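Local coordinates for protein GRMZM2G135359 pseudokinase (Zea mays, PDB 6EAS) that is a drought-responsive, membrane-anchored maize pseudokinase whose kinase-like domain binds an ATP-site inhibitor and is probably catalytically inactive, at residues N102-L107 with M120-A125; M152-C157 with R219-V224. All coordinates share one frame; numbering follows the deposited sequence.

Interaction 1: N102-L107 with M120-A125. With J3A (6-(4-methylpiperazin-1-yl)-N-(5-methyl-1H-pyrazol-3-yl)-2-[(E)-2-phenylethenyl]pyrimidin-4-amine), chain B.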
loop_
_atom_site.group_PDB
_atom_site.type_symbol
_atom_site.label_atom_id
_atom_site.label_comp_id
_atom_site.label_asym_id
_atom_site.label_seq_id
_atom_site.Cartn_x
_atom_site.Cartn_y
_atom_site.Cartn_z
ATOM N N ASN A 102 -7.342 -0.238 6.361
ATOM C CA ASN A 102 -6.536 -0.836 5.286
ATOM C C ASN A 102 -5.574 0.186 4.679
ATOM O O ASN A 102 -5.105 -0.002 3.558
ATOM C CB ASN A 102 -7.395 -1.428 4.174
ATOM C CG ASN A 102 -8.299 -2.528 4.670
ATOM O OD1 ASN A 102 -9.510 -2.343 4.732
ATOM N ND2 ASN A 102 -7.722 -3.664 5.024
ATOM N N PHE A 103 -5.240 1.230 5.443
ATOM C CA PHE A 103 -4.189 2.154 5.081
ATOM C C PHE A 103 -3.129 2.089 6.174
ATOM O O PHE A 103 -3.454 1.841 7.350
ATOM C CB PHE A 103 -4.745 3.570 4.896
ATOM C CG PHE A 103 -3.736 4.578 4.408
ATOM C CD1 PHE A 103 -3.238 4.516 3.117
ATOM C CD2 PHE A 103 -3.259 5.574 5.250
ATOM C CE1 PHE A 103 -2.292 5.430 2.671
ATOM C CE2 PHE A 103 -2.327 6.496 4.799
ATOM C CZ PHE A 103 -1.848 6.428 3.512
ATOM N N MET A 104 -1.867 2.272 5.778
ATOM C CA MET A 104 -0.784 2.377 6.710
ATOM C C MET A 104 -0.788 3.814 7.254
ATOM O O MET A 104 -0.208 4.742 6.685
ATOM C CB MET A 104 0.562 2.039 6.070
ATOM C CG MET A 104 1.728 2.196 7.028
ATOM S SD MET A 104 3.216 1.359 6.451
ATOM C CE MET A 104 2.741 -0.316 6.896
ATOM N N ASN A 105 -1.498 3.978 8.364
ATOM C CA ASN A 105 -1.887 5.290 8.867
ATOM C C ASN A 105 -0.687 6.022 9.463
ATOM O O ASN A 105 0.131 5.420 10.136
ATOM C CB ASN A 105 -2.979 5.141 9.923
ATOM C CG ASN A 105 -4.250 4.608 9.319
ATOM O OD1 ASN A 105 -4.798 5.243 8.430
ATOM N ND2 ASN A 105 -4.700 3.450 9.763
ATOM N N LEU A 106 -0.626 7.332 9.211
ATOM C CA LEU A 106 0.304 8.246 9.878
ATOM C C LEU A 106 -0.086 8.362 11.359
ATOM O O LEU A 106 -1.237 8.642 11.665
ATOM C CB LEU A 106 0.213 9.601 9.174
ATOM C CG LEU A 106 1.185 10.673 9.651
ATOM C CD1 LEU A 106 2.568 10.431 9.059
ATOM C CD2 LEU A 106 0.679 12.066 9.284
ATOM N N LEU A 107 0.860 8.097 12.269
ATOM C CA LEU A 107 0.596 8.131 13.721
ATOM C C LEU A 107 1.146 9.416 14.348
ATOM O O LEU A 107 0.855 9.721 15.506
ATOM C CB LEU A 107 1.259 6.927 14.392
ATOM C CG LEU A 107 0.753 5.560 13.950
ATOM C CD1 LEU A 107 1.452 4.464 14.740
ATOM C CD2 LEU A 107 -0.754 5.475 14.112
ATOM N N MET A 120 8.215 11.161 9.549
ATOM C CA MET A 120 6.827 10.750 9.684
ATOM C C MET A 120 6.801 9.361 10.324
ATOM O O MET A 120 7.613 8.517 9.963
ATOM C CB MET A 120 6.141 10.675 8.322
ATOM C CG MET A 120 6.274 11.954 7.547
ATOM S SD MET A 120 5.345 11.926 6.010
ATOM C CE MET A 120 6.087 13.353 5.220
ATOM N N VAL A 121 5.852 9.145 11.235
ATOM C CA VAL A 121 5.753 7.934 12.034
ATOM C C VAL A 121 4.514 7.169 11.573
ATOM O O VAL A 121 3.407 7.698 11.630
ATOM C CB VAL A 121 5.678 8.238 13.537
ATOM C CG1 VAL A 121 5.499 6.973 14.367
ATOM C CG2 VAL A 121 6.898 9.003 14.002
ATOM N N PHE A 122 4.731 5.928 11.128
ATOM C CA PHE A 122 3.668 5.110 10.574
ATOM C C PHE A 122 3.444 3.867 11.435
ATOM O O PHE A 122 4.273 3.504 12.241
ATOM C CB PHE A 122 4.021 4.698 9.150
ATOM C CG PHE A 122 3.992 5.821 8.145
ATOM C CD1 PHE A 122 2.792 6.284 7.630
ATOM C CD2 PHE A 122 5.173 6.393 7.690
ATOM C CE1 PHE A 122 2.769 7.304 6.687
ATOM C CE2 PHE A 122 5.150 7.420 6.758
ATOM C CZ PHE A 122 3.948 7.875 6.265
ATOM N N GLU A 123 2.271 3.271 11.250
ATOM C CA GLU A 123 1.914 1.981 11.800
ATOM C C GLU A 123 2.972 0.967 11.374
ATOM O O GLU A 123 3.581 1.108 10.312
ATOM C CB GLU A 123 0.546 1.579 11.264
ATOM C CG GLU A 123 -0.586 2.405 11.829
ATOM C CD GLU A 123 -1.938 1.987 11.298
ATOM O OE1 GLU A 123 -2.043 1.745 10.090
ATOM O OE2 GLU A 123 -2.875 1.905 12.085
ATOM N N TYR A 124 3.231 -0.017 12.228
ATOM C CA TYR A 124 4.176 -1.055 11.883
ATOM C C TYR A 124 3.392 -2.292 11.454
ATOM O O TYR A 124 2.523 -2.763 12.198
ATOM C CB TYR A 124 5.108 -1.418 13.037
ATOM C CG TYR A 124 6.026 -2.558 12.684
ATOM C CD1 TYR A 124 7.038 -2.381 11.756
ATOM C CD2 TYR A 124 5.836 -3.826 13.212
ATOM C CE1 TYR A 124 7.860 -3.425 11.375
ATOM C CE2 TYR A 124 6.673 -4.877 12.872
ATOM C CZ TYR A 124 7.685 -4.673 11.948
ATOM O OH TYR A 124 8.493 -5.697 11.568
ATOM N N ALA A 125 3.701 -2.792 10.252
ATOM C CA ALA A 125 3.090 -4.022 9.720
ATOM C C ALA A 125 4.072 -5.170 9.895
ATOM O O ALA A 125 5.073 -5.263 9.200
ATOM C CB ALA A 125 2.713 -3.835 8.264
HETATM C C4 J3A B . 10.650 -0.770 2.561
HETATM C C14 J3A B . 9.949 -8.799 9.453
HETATM C C5 J3A B . 11.384 -0.242 1.511
HETATM C C6 J3A B . 12.640 -0.730 1.225
HETATM C C11 J3A B . 8.111 -5.375 7.841
HETATM C C7 J3A B . 10.389 -2.358 4.460
HETATM C C8 J3A B . 10.368 -3.628 4.829
HETATM C C9 J3A B . 9.544 -4.220 5.901
HETATM C C10 J3A B . 9.150 -6.075 7.202
HETATM C C12 J3A B . 7.867 -4.060 7.446
HETATM C C13 J3A B . 8.890 -8.128 8.602
HETATM N N1 J3A B . 9.856 -5.478 6.230
HETATM N N2 J3A B . 8.566 -3.496 6.463
HETATM C C3 J3A B . 11.167 -1.795 3.352
HETATM N N3 J3A B . 9.471 -7.374 7.496
HETATM C C1 J3A B . 13.168 -1.749 1.987
HETATM C C2 J3A B . 12.438 -2.282 3.036
HETATM N N4 J3A B . 11.285 -8.620 8.888
HETATM C C15 J3A B . 11.278 -9.042 7.491
HETATM C C16 J3A B . 10.367 -8.165 6.658
HETATM C C17 J3A B . 12.291 -9.358 9.655
HETATM N N5 J3A B . 6.856 -3.329 8.059
HETATM C C18 J3A B . 6.551 -1.982 7.952
HETATM N N6 J3A B . 5.626 -1.430 8.733
HETATM N N7 J3A B . 5.574 -0.131 8.338
HETATM C C19 J3A B . 6.424 0.134 7.348
HETATM C C20 J3A B . 7.065 -1.043 7.048
HETATM C C21 J3A B . 6.539 1.497 6.760
#

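Interaction 2: M152-C157 with R219-V224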
loop_
_atom_site.group_PDB
_atom_site.type_symbol
_atom_site.label_atom_id
_atom_site.label_comp_id
_atom_site.label_asym_id
_atom_site.label_seq_id
_atom_site.Cartn_x
_atom_site.Cartn_y
_atom_site.Cartn_z
ATOM N N MET A 152 -9.688 -7.527 -1.141
ATOM C CA MET A 152 -10.858 -6.761 -0.710
ATOM C C MET A 152 -10.400 -5.525 0.069
ATOM O O MET A 152 -10.811 -4.388 -0.205
ATOM C CB MET A 152 -11.775 -7.651 0.147
ATOM C CG MET A 152 -13.095 -6.989 0.535
ATOM S SD MET A 152 -14.211 -6.693 -0.882
ATOM C CE MET A 152 -13.742 -5.053 -1.417
ATOM N N GLY A 153 -9.502 -5.749 1.030
ATOM C CA GLY A 153 -8.900 -4.692 1.848
ATOM C C GLY A 153 -8.283 -3.583 1.018
ATOM O O GLY A 153 -8.444 -2.377 1.336
ATOM N N ILE A 154 -7.542 -3.965 -0.026
ATOM C CA ILE A 154 -6.907 -2.985 -0.904
ATOM C C ILE A 154 -8.006 -2.152 -1.557
ATOM O O ILE A 154 -7.915 -0.936 -1.543
ATOM C CB ILE A 154 -5.990 -3.623 -1.972
ATOM C CG1 ILE A 154 -4.754 -4.282 -1.363
ATOM C CG2 ILE A 154 -5.575 -2.574 -2.996
ATOM C CD1 ILE A 154 -4.072 -5.274 -2.296
ATOM N N ALA A 155 -9.033 -2.826 -2.095
ATOM C CA ALA A 155 -10.120 -2.161 -2.798
ATOM C C ALA A 155 -10.825 -1.147 -1.875
ATOM O O ALA A 155 -11.118 -0.029 -2.307
ATOM C CB ALA A 155 -11.069 -3.166 -3.365
ATOM N N TYR A 156 -11.092 -1.526 -0.616
ATOM C CA TYR A 156 -11.762 -0.611 0.328
ATOM C C TYR A 156 -10.880 0.615 0.578
ATOM O O TYR A 156 -11.394 1.731 0.701
ATOM C CB TYR A 156 -12.145 -1.294 1.649
ATOM C CG TYR A 156 -13.311 -2.254 1.562
ATOM C CD1 TYR A 156 -14.485 -1.910 0.905
ATOM C CD2 TYR A 156 -13.262 -3.494 2.171
ATOM C CE1 TYR A 156 -15.550 -2.792 0.811
ATOM C CE2 TYR A 156 -14.323 -4.389 2.096
ATOM C CZ TYR A 156 -15.479 -4.031 1.429
ATOM O OH TYR A 156 -16.518 -4.918 1.332
ATOM N N CYS A 157 -9.564 0.404 0.688
ATOM C CA CYS A 157 -8.644 1.486 0.917
ATOM C C CYS A 157 -8.709 2.472 -0.251
ATOM O O CYS A 157 -8.881 3.670 -0.029
ATOM C CB CYS A 157 -7.207 1.019 1.109
ATOM S SG CYS A 157 -6.100 2.370 1.596
ATOM N N ARG A 219 -6.476 0.890 -12.883
ATOM C CA ARG A 219 -5.696 -0.060 -13.683
ATOM C C ARG A 219 -4.659 -0.787 -12.812
ATOM O O ARG A 219 -4.517 -2.009 -12.951
ATOM C CB ARG A 219 -5.008 0.613 -14.872
ATOM C CG ARG A 219 -4.158 -0.334 -15.714
ATOM C CD ARG A 219 -3.374 0.409 -16.781
ATOM N NE ARG A 219 -2.324 1.191 -16.140
ATOM C CZ ARG A 219 -1.189 0.677 -15.662
ATOM N NH1 ARG A 219 -0.838 -0.557 -15.977
ATOM N NH2 ARG A 219 -0.420 1.396 -14.859
ATOM N N LYS A 220 -3.924 -0.037 -11.972
ATOM C CA LYS A 220 -2.924 -0.595 -11.092
ATOM C C LYS A 220 -3.572 -1.616 -10.151
ATOM O O LYS A 220 -2.958 -2.633 -9.860
ATOM C CB LYS A 220 -2.221 0.477 -10.255
ATOM C CG LYS A 220 -1.270 1.399 -11.002
ATOM C CD LYS A 220 -0.863 2.595 -10.169
ATOM C CE LYS A 220 -0.252 3.723 -10.973
ATOM N NZ LYS A 220 1.185 3.482 -11.228
ATOM N N TYR A 221 -4.791 -1.321 -9.673
ATOM C CA TYR A 221 -5.533 -2.250 -8.813
ATOM C C TYR A 221 -5.799 -3.555 -9.572
ATOM O O TYR A 221 -5.555 -4.643 -9.058
ATOM C CB TYR A 221 -6.851 -1.666 -8.296
ATOM C CG TYR A 221 -7.597 -2.692 -7.496
ATOM C CD1 TYR A 221 -7.147 -3.020 -6.230
ATOM C CD2 TYR A 221 -8.662 -3.412 -8.023
ATOM C CE1 TYR A 221 -7.773 -3.993 -5.485
ATOM C CE2 TYR A 221 -9.275 -4.424 -7.295
ATOM C CZ TYR A 221 -8.825 -4.705 -6.015
ATOM O OH TYR A 221 -9.380 -5.667 -5.224
ATOM N N GLY A 222 -6.228 -3.427 -10.824
ATOM C CA GLY A 222 -6.382 -4.545 -11.725
ATOM C C GLY A 222 -5.115 -5.377 -11.823
ATOM O O GLY A 222 -5.150 -6.591 -11.674
ATOM N N MET A 223 -3.976 -4.718 -12.045
ATOM C CA MET A 223 -2.719 -5.430 -12.178
ATOM C C MET A 223 -2.354 -6.107 -10.848
ATOM O O MET A 223 -1.847 -7.216 -10.870
ATOM C CB MET A 223 -1.576 -4.503 -12.601
ATOM C CG MET A 223 -1.748 -3.922 -13.986
ATOM S SD MET A 223 -2.069 -5.154 -15.272
ATOM C CE MET A 223 -0.547 -6.095 -15.206
ATOM N N VAL A 224 -2.596 -5.444 -9.704
ATOM C CA VAL A 224 -2.211 -6.025 -8.397
ATOM C C VAL A 224 -3.120 -7.232 -8.092
ATOM O O VAL A 224 -2.633 -8.259 -7.518
ATOM C CB VAL A 224 -2.184 -4.992 -7.246
ATOM C CG1 VAL A 224 -2.084 -5.673 -5.881
ATOM C CG2 VAL A 224 -1.012 -4.028 -7.377
#

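Interaction 1: N102-L107 with M120-A125
In the N-terminal lobe of this protein kinase fold, the end of strand 116-123 runs into the hinge and is backed by 102-107, the loop from helix 82-97 into strand 106-113. The two strands form an antiparallel hairpin: L106 faces F122 in a non-hydrogen-bonded pair, flanked by backbone bonds from L107 N to V121 O at 2.7 Å and from E123 N to N105 O at 3.2 Å. On the face that L106 and F122 share, methyl CD1 of L106 sits over the phenyl ring of F122, a CH-pi contact 4.3 Å from the ring centroid, and also touches CB of M120. E123 reaches straight toward 102-107. With CG anti to its carbonyl carbon (chi1 -71°) and an extended chain, its carboxylate lies alongside the N105 amide, the planes 62° apart; OE1 takes the backbone N of N105 at 2.9 Å, met from above the carboxylate plane, while ND2 of N105 adds only weak bonds and has H100 O as its stronger partner. K187 completes the cluster, salt-bridged to E123 OE1 and hydrogen-bonded to F103 O, which lies 3.1 Å from OE1. Beyond E123 the backbone meets the aminopyrazole of J3A through three hydrogen bonds: N7 donates to E123 O, A125 N gives a nearly straight 2.8 Å bond to N6 (178°), and N5 donates to A125 O. M104, bent at chi3, lays CE and SD against the pyrazole, with M104 CE 3.2 Å from J3A N7. The lysine probably stabilises the carboxylate as an anion and offsets the crowding of two acceptors, while the aminopyrazole matches the backbone's donor-acceptor pattern.

Interaction 2: M152-C157 with R219-V224
Y221 extends its phenol ring across the gap between two helices to overlap I154 and A155. The pair belongs to the helical C-terminal lobe of the kinase fold, where helices 144-163 and 214-230 are the E and F helices of the family; the segments 152-157 and 219-224 run almost antiparallel (172°), with axes 11.1 Å apart at closest approach, wide enough that no backbone atoms pack together and side chains fill the interval. The ring swings clear of its own helix because chi1 is 177°, which sets CG opposite the backbone N. There I154 comes in at the ring edge: methyl CG2 lies 3.6 Å from CE1 of Y221, near the ring plane, with CB of the same isoleucine also in plane. A155 approaches obliquely, its CB 3.8 Å from CZ of Y221. The hydroxyl continues past this methyl to S151 O, a hydrogen bond to the backbone just before the 152-157 segment, which gives the buried phenol oxygen a polar partner. Were Y221 replaced by alanine, the side of I154 CG2 and A155 CB would probably be left without its ring, and S151 O would be likely to lose its hydroxyl partner. Helix 293-304 closes on the tyrosine as well, through V296 and M300, so the ring is packed by helices 144-163 and 293-304. I154 meanwhile touches F173 of the following loop and A186 of strand 186-188. No hydrogen bond joins the two segments themselves; their contact is apolar. One turn beyond the tyrosine, V224 adds a lighter touch, its CG1 standing 4.1 Å from CD1 of I154.

Followed from the N terminus, the chain first closes a short loop in interaction 1, where the hairpin of strands 106-113 and 116-123 brings 102-107 against 120-125 with twelve residues between. It then passes from the hinge into the C-terminal lobe, and interaction 2 closes a much longer loop of 61 residues between 152-157 and 219-224. The two closures lie in series, neither enclosing nor crossing the other. Yet they meet in space: N102 packs on helix 144-163, its CB 3.2 Å from G153 O, and F103 lies against C157. The segment leading into the hairpin thus ties the N-lobe sheet to the helical core of the C-lobe.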